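Local coordinates for protein magnesium-protoporphyrin O-methyltransferase (Synechocystis sp., PDB 4QDJ) that transfers a methyl group from S-adenosylmethionine to magnesium-protoporphyrin IX, giving its monomethyl ester in chlorophyll biosynthesis, at residues K95-A100 / F116-L121; I11-F16 / S90-K95. All coordinates share one frame; numbering follows the deposited sequence.

Interaction 1 of 2, residues K95-A100 / F116-L121. With SAM (S-adenosylmethionine), chain B.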
loop_
_atom_site.group_PDB
_atom_site.type_symbol
_atom_site.label_atom_id
_atom_site.label_comp_id
_atom_site.label_asym_id
_atom_site.label_seq_id
_atom_site.Cartn_x
_atom_site.Cartn_y
_atom_site.Cartn_z
ATOM N N LYS A 95 -1.684 13.593 -7.511
ATOM C CA LYS A 95 -1.688 14.462 -6.337
ATOM C C LYS A 95 -1.051 13.776 -5.133
ATOM O O LYS A 95 -0.235 14.375 -4.431
ATOM C CB LYS A 95 -3.102 14.945 -5.999
ATOM C CG LYS A 95 -3.692 15.893 -7.031
ATOM C CD LYS A 95 -4.516 16.993 -6.377
ATOM C CE LYS A 95 -3.631 17.994 -5.650
ATOM N NZ LYS A 95 -4.409 19.169 -5.163
ATOM N N MET A 96 -1.419 12.521 -4.899
ATOM C CA MET A 96 -0.836 11.764 -3.798
ATOM C C MET A 96 0.668 11.587 -4.003
ATOM O O MET A 96 1.452 11.794 -3.076
ATOM C CB MET A 96 -1.533 10.408 -3.631
ATOM C CG MET A 96 -3.028 10.509 -3.313
ATOM S SD MET A 96 -3.395 11.104 -1.643
ATOM C CE MET A 96 -3.173 9.607 -0.683
ATOM N N VAL A 97 1.057 11.218 -5.224
ATOM C CA VAL A 97 2.465 11.061 -5.595
ATOM C C VAL A 97 3.263 12.340 -5.360
ATOM O O VAL A 97 4.369 12.305 -4.816
ATOM C CB VAL A 97 2.615 10.660 -7.085
ATOM C CG1 VAL A 97 4.056 10.830 -7.553
ATOM C CG2 VAL A 97 2.146 9.239 -7.306
ATOM N N GLY A 98 2.692 13.468 -5.773
ATOM C CA GLY A 98 3.348 14.752 -5.619
ATOM C C GLY A 98 3.606 15.080 -4.162
ATOM O O GLY A 98 4.664 15.599 -3.810
ATOM N N GLU A 99 2.635 14.766 -3.312
ATOM C CA GLU A 99 2.778 15.004 -1.884
ATOM C C GLU A 99 3.832 14.078 -1.282
ATOM O O GLU A 99 4.613 14.494 -0.427
ATOM C CB GLU A 99 1.433 14.833 -1.171
ATOM C CG GLU A 99 1.463 15.163 0.313
ATOM C CD GLU A 99 1.671 16.642 0.588
ATOM O OE1 GLU A 99 1.441 17.465 -0.324
ATOM O OE2 GLU A 99 2.062 16.982 1.724
ATOM N N ALA A 100 3.855 12.826 -1.734
ATOM C CA ALA A 100 4.853 11.868 -1.268
ATOM C C ALA A 100 6.263 12.386 -1.528
ATOM O O ALA A 100 7.126 12.339 -0.651
ATOM C CB ALA A 100 4.652 10.515 -1.940
ATOM N N PHE A 116 9.395 7.960 -6.780
ATOM C CA PHE A 116 7.941 7.993 -6.902
ATOM C C PHE A 116 7.479 8.168 -8.344
ATOM O O PHE A 116 8.026 8.979 -9.090
ATOM C CB PHE A 116 7.351 9.108 -6.035
ATOM C CG PHE A 116 7.532 8.891 -4.559
ATOM C CD1 PHE A 116 6.861 7.866 -3.909
ATOM C CD2 PHE A 116 8.360 9.721 -3.817
ATOM C CE1 PHE A 116 7.018 7.668 -2.550
ATOM C CE2 PHE A 116 8.518 9.531 -2.455
ATOM C CZ PHE A 116 7.846 8.501 -1.821
ATOM N N MET A 117 6.454 7.411 -8.720
ATOM C CA MET A 117 5.922 7.449 -10.075
ATOM C C MET A 117 4.399 7.445 -10.044
ATOM O O MET A 117 3.796 6.784 -9.203
ATOM C CB MET A 117 6.427 6.237 -10.861
ATOM C CG MET A 117 5.996 6.196 -12.314
ATOM S SD MET A 117 6.779 4.841 -13.207
ATOM C CE MET A 117 6.042 3.423 -12.403
ATOM N N THR A 118 3.777 8.186 -10.954
ATOM C CA THR A 118 2.332 8.110 -11.118
ATOM C C THR A 118 2.003 7.000 -12.103
ATOM O O THR A 118 2.332 7.096 -13.287
ATOM C CB THR A 118 1.739 9.426 -11.636
ATOM O OG1 THR A 118 2.070 10.490 -10.734
ATOM C CG2 THR A 118 0.224 9.315 -11.750
ATOM N N GLN A 119 1.362 5.945 -11.608
ATOM C CA GLN A 119 1.038 4.790 -12.434
ATOM C C GLN A 119 0.026 3.873 -11.753
ATOM O O GLN A 119 0.050 3.701 -10.534
ATOM C CB GLN A 119 2.312 4.004 -12.766
ATOM C CG GLN A 119 2.114 2.841 -13.729
ATOM C CD GLN A 119 1.557 3.277 -15.070
ATOM O OE1 GLN A 119 0.350 3.473 -15.223
ATOM N NE2 GLN A 119 2.436 3.427 -16.053
ATOM N N ASP A 120 -0.872 3.310 -12.554
ATOM C CA ASP A 120 -1.756 2.235 -12.121
ATOM C C ASP A 120 -0.891 1.018 -11.813
ATOM O O ASP A 120 -0.042 0.639 -12.617
ATOM C CB ASP A 120 -2.761 1.936 -13.242
ATOM C CG ASP A 120 -3.583 0.679 -12.999
ATOM O OD1 ASP A 120 -3.738 0.252 -11.837
ATOM O OD2 ASP A 120 -4.095 0.125 -13.996
ATOM N N LEU A 121 -1.093 0.412 -10.647
ATOM C CA LEU A 121 -0.248 -0.703 -10.222
ATOM C C LEU A 121 -0.308 -1.884 -11.190
ATOM O O LEU A 121 0.637 -2.669 -11.280
ATOM C CB LEU A 121 -0.579 -1.141 -8.788
ATOM C CG LEU A 121 -1.965 -1.694 -8.442
ATOM C CD1 LEU A 121 -2.075 -3.187 -8.743
ATOM C CD2 LEU A 121 -2.272 -1.420 -6.978
HETATM N N SAM B . -0.703 2.422 0.685
HETATM C CA SAM B . -0.765 3.781 1.218
HETATM C C SAM B . -0.708 3.769 2.740
HETATM O O SAM B . -1.095 2.788 3.377
HETATM O OXT SAM B . -0.271 4.737 3.361
HETATM C CB SAM B . -1.995 4.543 0.723
HETATM C CG SAM B . -3.361 3.939 1.040
HETATM S SD SAM B . -4.723 4.999 0.471
HETATM C CE SAM B . -6.107 4.386 1.465
HETATM C "C5'" SAM B . -5.117 4.214 -1.106
HETATM C "C4'" SAM B . -4.188 4.684 -2.215
HETATM O "O4'" SAM B . -4.206 3.728 -3.253
HETATM C "C3'" SAM B . -4.610 6.014 -2.824
HETATM O "O3'" SAM B . -3.515 6.899 -2.797
HETATM C "C2'" SAM B . -4.955 5.680 -4.262
HETATM O "O2'" SAM B . -4.586 6.709 -5.153
HETATM C "C1'" SAM B . -4.157 4.407 -4.485
HETATM N N9 SAM B . -4.688 3.558 -5.558
HETATM C C8 SAM B . -5.989 3.184 -5.760
HETATM N N7 SAM B . -6.036 2.400 -6.861
HETATM C C5 SAM B . -4.784 2.272 -7.356
HETATM C C6 SAM B . -4.273 1.591 -8.451
HETATM N N6 SAM B . -5.081 0.894 -9.245
HETATM N N1 SAM B . -2.921 1.649 -8.710
HETATM C C2 SAM B . -2.083 2.373 -7.885
HETATM N N3 SAM B . -2.598 3.050 -6.800
HETATM C C4 SAM B . -3.927 2.994 -6.543
#
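The methyl of Ala100 sits over one face of the Phe116 ring. Followed outward from the strand, the Phe116 side chain first touches Val97: its CB packs on Val97 CG1 at 4.0 Å. CG stands anti to the carbonyl carbon and beside the backbone N (chi1 -66°), on the way to the helix. Ala100 CB lies over the ring centre in a CH-pi contact, 3.8 Å from the centroid. CE1 and CZ are the ring atoms nearest to that methyl. CE2 instead meets the Ala100 carbonyl, 3.6 Å from Ala100 O. An alanine at Phe116 would probably leave Ala100 CB without its ring and open a gap beside helix 94-108. This contact closes a beta-alpha-beta unit of the class I, Rossmann-like methyltransferase fold: the helix at 95-100 runs nearly antiparallel to edge strand residues 116-118. Val97 packs beside the ring contact. Its CG2 lies 3.5 Å from Met117 O and 3.6 Å from Thr118 OG1. Past the strand, the chain turns to S-adenosylmethionine. Asp120 OD1 accepts a hydrogen bond from adenine N6 at 3.0 Å, and Asp120 OD2 makes a salt bridge with Lys9. Leu121 N donates to adenine N1 at 2.9 Å, with an N-H...N angle of 165°.

Interaction 2 of 2, residues I11-F16 / S90-K95; sequences IVRDYF and SDISEK. With SAM (S-adenosylmethionine), chain B.
Arg13 and Ile92 pack together where helix 8-16 meets the turn between strand 86-91 and helix 94-108. In this Rossmann-like fold, the end of that strand carries the acidic residue that holds the ribose, here Asp91. Along the helix, Val12 comes first. Its CG1 lies 3.4 Å from adenine C8 and also meets the edge of the Phe16 ring. Arg13 follows, and its side chain crosses that of Ile92 at about a right angle. Arg13 CB packs on Ile92 CG2 and CD1, and Arg13 CG lies 3.5 Å from Ile92 O. Ile92 CG2 stands between the backbone N and the carbonyl carbon, and there it rests against adenine C4 and C5. The far end of Arg13 leads away from Ile92 to Asp14. NE and NH2 both bond to Asp14 OD1, side-on, in a salt bridge; NH2 to OD1 is 3.0 Å. Tyr15 places CD2 over one face of the Phe16 ring, offset toward the rim. The ribose takes the opposite face, with C3' 3.5 Å above the ring centre. Phe16 CB touches Ser93 CB at 3.7 Å. Ser93 is the N-cap of helix 94-108: its OG is hydrogen-bonded to Met96 N and also to Asn17 OD1. Asp91 OD2 accepts from ribose O3' at 2.8 Å, and Gly72 N also bonds to this oxygen. Asp91 OD1 accepts from ribose O2' and, in an Asx turn, from Ser93 N. The Ser93 N bond uses the anti lone pair of OD1, at 2.9 Å.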
loop_
_atom_site.group_PDB
_atom_site.type_symbol
_atom_site.label_atom_id
_atom_site.label_comp_id
_atom_site.label_asym_id
_atom_site.label_seq_id
_atom_site.Cartn_x
_atom_site.Cartn_y
_atom_site.Cartn_z
ATOM N N ILE A 11 -12.657 6.211 -11.114
ATOM C CA ILE A 11 -13.392 6.760 -9.980
ATOM C C ILE A 11 -12.461 6.966 -8.787
ATOM O O ILE A 11 -12.465 8.023 -8.157
ATOM C CB ILE A 11 -14.562 5.846 -9.567
ATOM C CG1 ILE A 11 -15.577 5.731 -10.707
ATOM C CG2 ILE A 11 -15.238 6.375 -8.313
ATOM C CD1 ILE A 11 -16.765 4.849 -10.382
ATOM N N VAL A 12 -11.654 5.954 -8.490
ATOM C CA VAL A 12 -10.713 6.037 -7.381
ATOM C C VAL A 12 -9.638 7.091 -7.643
ATOM O O VAL A 12 -9.341 7.908 -6.773
ATOM C CB VAL A 12 -10.065 4.671 -7.086
ATOM C CG1 VAL A 12 -9.021 4.804 -5.991
ATOM C CG2 VAL A 12 -11.132 3.661 -6.686
ATOM N N ARG A 13 -9.070 7.076 -8.847
ATOM C CA ARG A 13 -8.061 8.064 -9.232
ATOM C C ARG A 13 -8.578 9.494 -9.102
ATOM O O ARG A 13 -7.915 10.350 -8.519
ATOM C CB ARG A 13 -7.585 7.827 -10.665
ATOM C CG ARG A 13 -6.515 8.810 -11.118
ATOM C CD ARG A 13 -6.434 8.879 -12.630
ATOM N NE ARG A 13 -7.692 9.344 -13.206
ATOM C CZ ARG A 13 -7.910 9.492 -14.507
ATOM N NH1 ARG A 13 -6.950 9.213 -15.379
ATOM N NH2 ARG A 13 -9.090 9.921 -14.937
ATOM N N ASP A 14 -9.763 9.746 -9.650
ATOM C CA ASP A 14 -10.355 11.080 -9.606
ATOM C C ASP A 14 -10.633 11.529 -8.177
ATOM O O ASP A 14 -10.481 12.706 -7.847
ATOM C CB ASP A 14 -11.645 11.133 -10.428
ATOM C CG ASP A 14 -11.398 10.957 -11.913
ATOM O OD1 ASP A 14 -10.222 10.981 -12.334
ATOM O OD2 ASP A 14 -12.386 10.803 -12.660
ATOM N N TYR A 15 -11.041 10.588 -7.333
ATOM C CA TYR A 15 -11.292 10.879 -5.926
ATOM C C TYR A 15 -10.018 11.339 -5.222
ATOM O O TYR A 15 -10.011 12.361 -4.538
ATOM C CB TYR A 15 -11.879 9.651 -5.224
ATOM C CG TYR A 15 -11.959 9.776 -3.718
ATOM C CD1 TYR A 15 -12.931 10.567 -3.115
ATOM C CD2 TYR A 15 -11.070 9.092 -2.899
ATOM C CE1 TYR A 15 -13.006 10.680 -1.735
ATOM C CE2 TYR A 15 -11.138 9.196 -1.523
ATOM C CZ TYR A 15 -12.108 9.988 -0.945
ATOM O OH TYR A 15 -12.170 10.092 0.427
ATOM N N PHE A 16 -8.938 10.588 -5.402
ATOM C CA PHE A 16 -7.674 10.922 -4.752
ATOM C C PHE A 16 -6.938 12.078 -5.430
ATOM O O PHE A 16 -5.940 12.574 -4.911
ATOM C CB PHE A 16 -6.777 9.688 -4.631
ATOM C CG PHE A 16 -7.196 8.749 -3.538
ATOM C CD1 PHE A 16 -6.880 9.023 -2.218
ATOM C CD2 PHE A 16 -7.917 7.602 -3.826
ATOM C CE1 PHE A 16 -7.266 8.166 -1.205
ATOM C CE2 PHE A 16 -8.307 6.740 -2.818
ATOM C CZ PHE A 16 -7.981 7.022 -1.505
ATOM N N SER A 90 4.718 3.915 -6.118
ATOM C CA SER A 90 3.883 4.375 -7.212
ATOM C C SER A 90 2.438 4.473 -6.760
ATOM O O SER A 90 2.011 3.758 -5.853
ATOM C CB SER A 90 4.001 3.438 -8.414
ATOM O OG SER A 90 3.690 2.109 -8.047
ATOM N N ASP A 91 1.693 5.371 -7.392
ATOM C CA ASP A 91 0.294 5.573 -7.057
ATOM C C ASP A 91 -0.436 6.067 -8.297
ATOM O O ASP A 91 0.145 6.759 -9.132
ATOM C CB ASP A 91 0.160 6.585 -5.919
ATOM C CG ASP A 91 -1.196 6.528 -5.243
ATOM O OD1 ASP A 91 -2.180 7.026 -5.833
ATOM O OD2 ASP A 91 -1.277 5.992 -4.115
ATOM N N ILE A 92 -1.706 5.706 -8.421
ATOM C CA ILE A 92 -2.488 6.089 -9.590
ATOM C C ILE A 92 -2.818 7.584 -9.565
ATOM O O ILE A 92 -3.125 8.182 -10.598
ATOM C CB ILE A 92 -3.779 5.243 -9.700
ATOM C CG1 ILE A 92 -4.349 5.301 -11.121
ATOM C CG2 ILE A 92 -4.805 5.679 -8.656
ATOM C CD1 ILE A 92 -5.503 4.344 -11.353
ATOM N N SER A 93 -2.731 8.182 -8.380
ATOM C CA SER A 93 -3.054 9.594 -8.195
ATOM C C SER A 93 -1.816 10.484 -8.220
ATOM O O SER A 93 -0.937 10.362 -7.368
ATOM C CB SER A 93 -3.802 9.791 -6.875
ATOM O OG SER A 93 -3.774 11.147 -6.470
ATOM N N GLU A 94 -1.755 11.389 -9.192
ATOM C CA GLU A 94 -0.629 12.309 -9.300
ATOM C C GLU A 94 -0.539 13.247 -8.095
ATOM O O GLU A 94 0.555 13.640 -7.692
ATOM C CB GLU A 94 -0.690 13.104 -10.609
ATOM C CG GLU A 94 -1.957 13.922 -10.799
ATOM C CD GLU A 94 -1.978 14.658 -12.125
ATOM O OE1 GLU A 94 -1.037 14.471 -12.926
ATOM O OE2 GLU A 94 -2.935 15.422 -12.367
ATOM N N LYS A 95 -1.684 13.593 -7.511
ATOM C CA LYS A 95 -1.688 14.462 -6.337
ATOM C C LYS A 95 -1.051 13.776 -5.133
ATOM O O LYS A 95 -0.235 14.375 -4.431
ATOM C CB LYS A 95 -3.102 14.945 -5.999
ATOM C CG LYS A 95 -3.692 15.893 -7.031
ATOM C CD LYS A 95 -4.516 16.993 -6.377
ATOM C CE LYS A 95 -3.631 17.994 -5.650
ATOM N NZ LYS A 95 -4.409 19.169 -5.163
HETATM N N SAM B . -0.703 2.422 0.685
HETATM C CA SAM B . -0.765 3.781 1.218
HETATM C C SAM B . -0.708 3.769 2.740
HETATM O O SAM B . -1.095 2.788 3.377
HETATM O OXT SAM B . -0.271 4.737 3.361
HETATM C CB SAM B . -1.995 4.543 0.723
HETATM C CG SAM B . -3.361 3.939 1.040
HETATM S SD SAM B . -4.723 4.999 0.471
HETATM C CE SAM B . -6.107 4.386 1.465
HETATM C "C5'" SAM B . -5.117 4.214 -1.106
HETATM C "C4'" SAM B . -4.188 4.684 -2.215
HETATM O "O4'" SAM B . -4.206 3.728 -3.253
HETATM C "C3'" SAM B . -4.610 6.014 -2.824
HETATM O "O3'" SAM B . -3.515 6.899 -2.797
HETATM C "C2'" SAM B . -4.955 5.680 -4.262
HETATM O "O2'" SAM B . -4.586 6.709 -5.153
HETATM C "C1'" SAM B . -4.157 4.407 -4.485
HETATM N N9 SAM B . -4.688 3.558 -5.558
HETATM C C8 SAM B . -5.989 3.184 -5.760
HETATM N N7 SAM B . -6.036 2.400 -6.861
HETATM C C5 SAM B . -4.784 2.272 -7.356
HETATM C C6 SAM B . -4.273 1.591 -8.451
HETATM N N6 SAM B . -5.081 0.894 -9.245
HETATM N N1 SAM B . -2.921 1.649 -8.710
HETATM C C2 SAM B . -2.083 2.373 -7.885
HETATM N N3 SAM B . -2.598 3.050 -6.800
HETATM C C4 SAM B . -3.927 2.994 -6.543
#

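Both interactions use helix 94-108, share Lys95 and touch S-adenosylmethionine. Interaction 1 is a surface contact, in which the first turns of the helix pack on edge strand 115-118. Interaction 2 is partly buried and brings the N-terminal helix 8-16 to the start of helix 94-108. Between its segments, interaction 1 is van der Waals packing with a CH-pi contact, and its polar bonds to the ligand come from the residues after the strand, Asp120 and Leu121, at the adenine rim. Interaction 2 combines packing on the adenine and ribose with carboxylate bonds to the ribose hydroxyls. The two strands are sheet neighbours: Gln119 N probably bonds to Asp91 O at 2.9 Å, and Met117 O to Asp91 N at 3.1 Å.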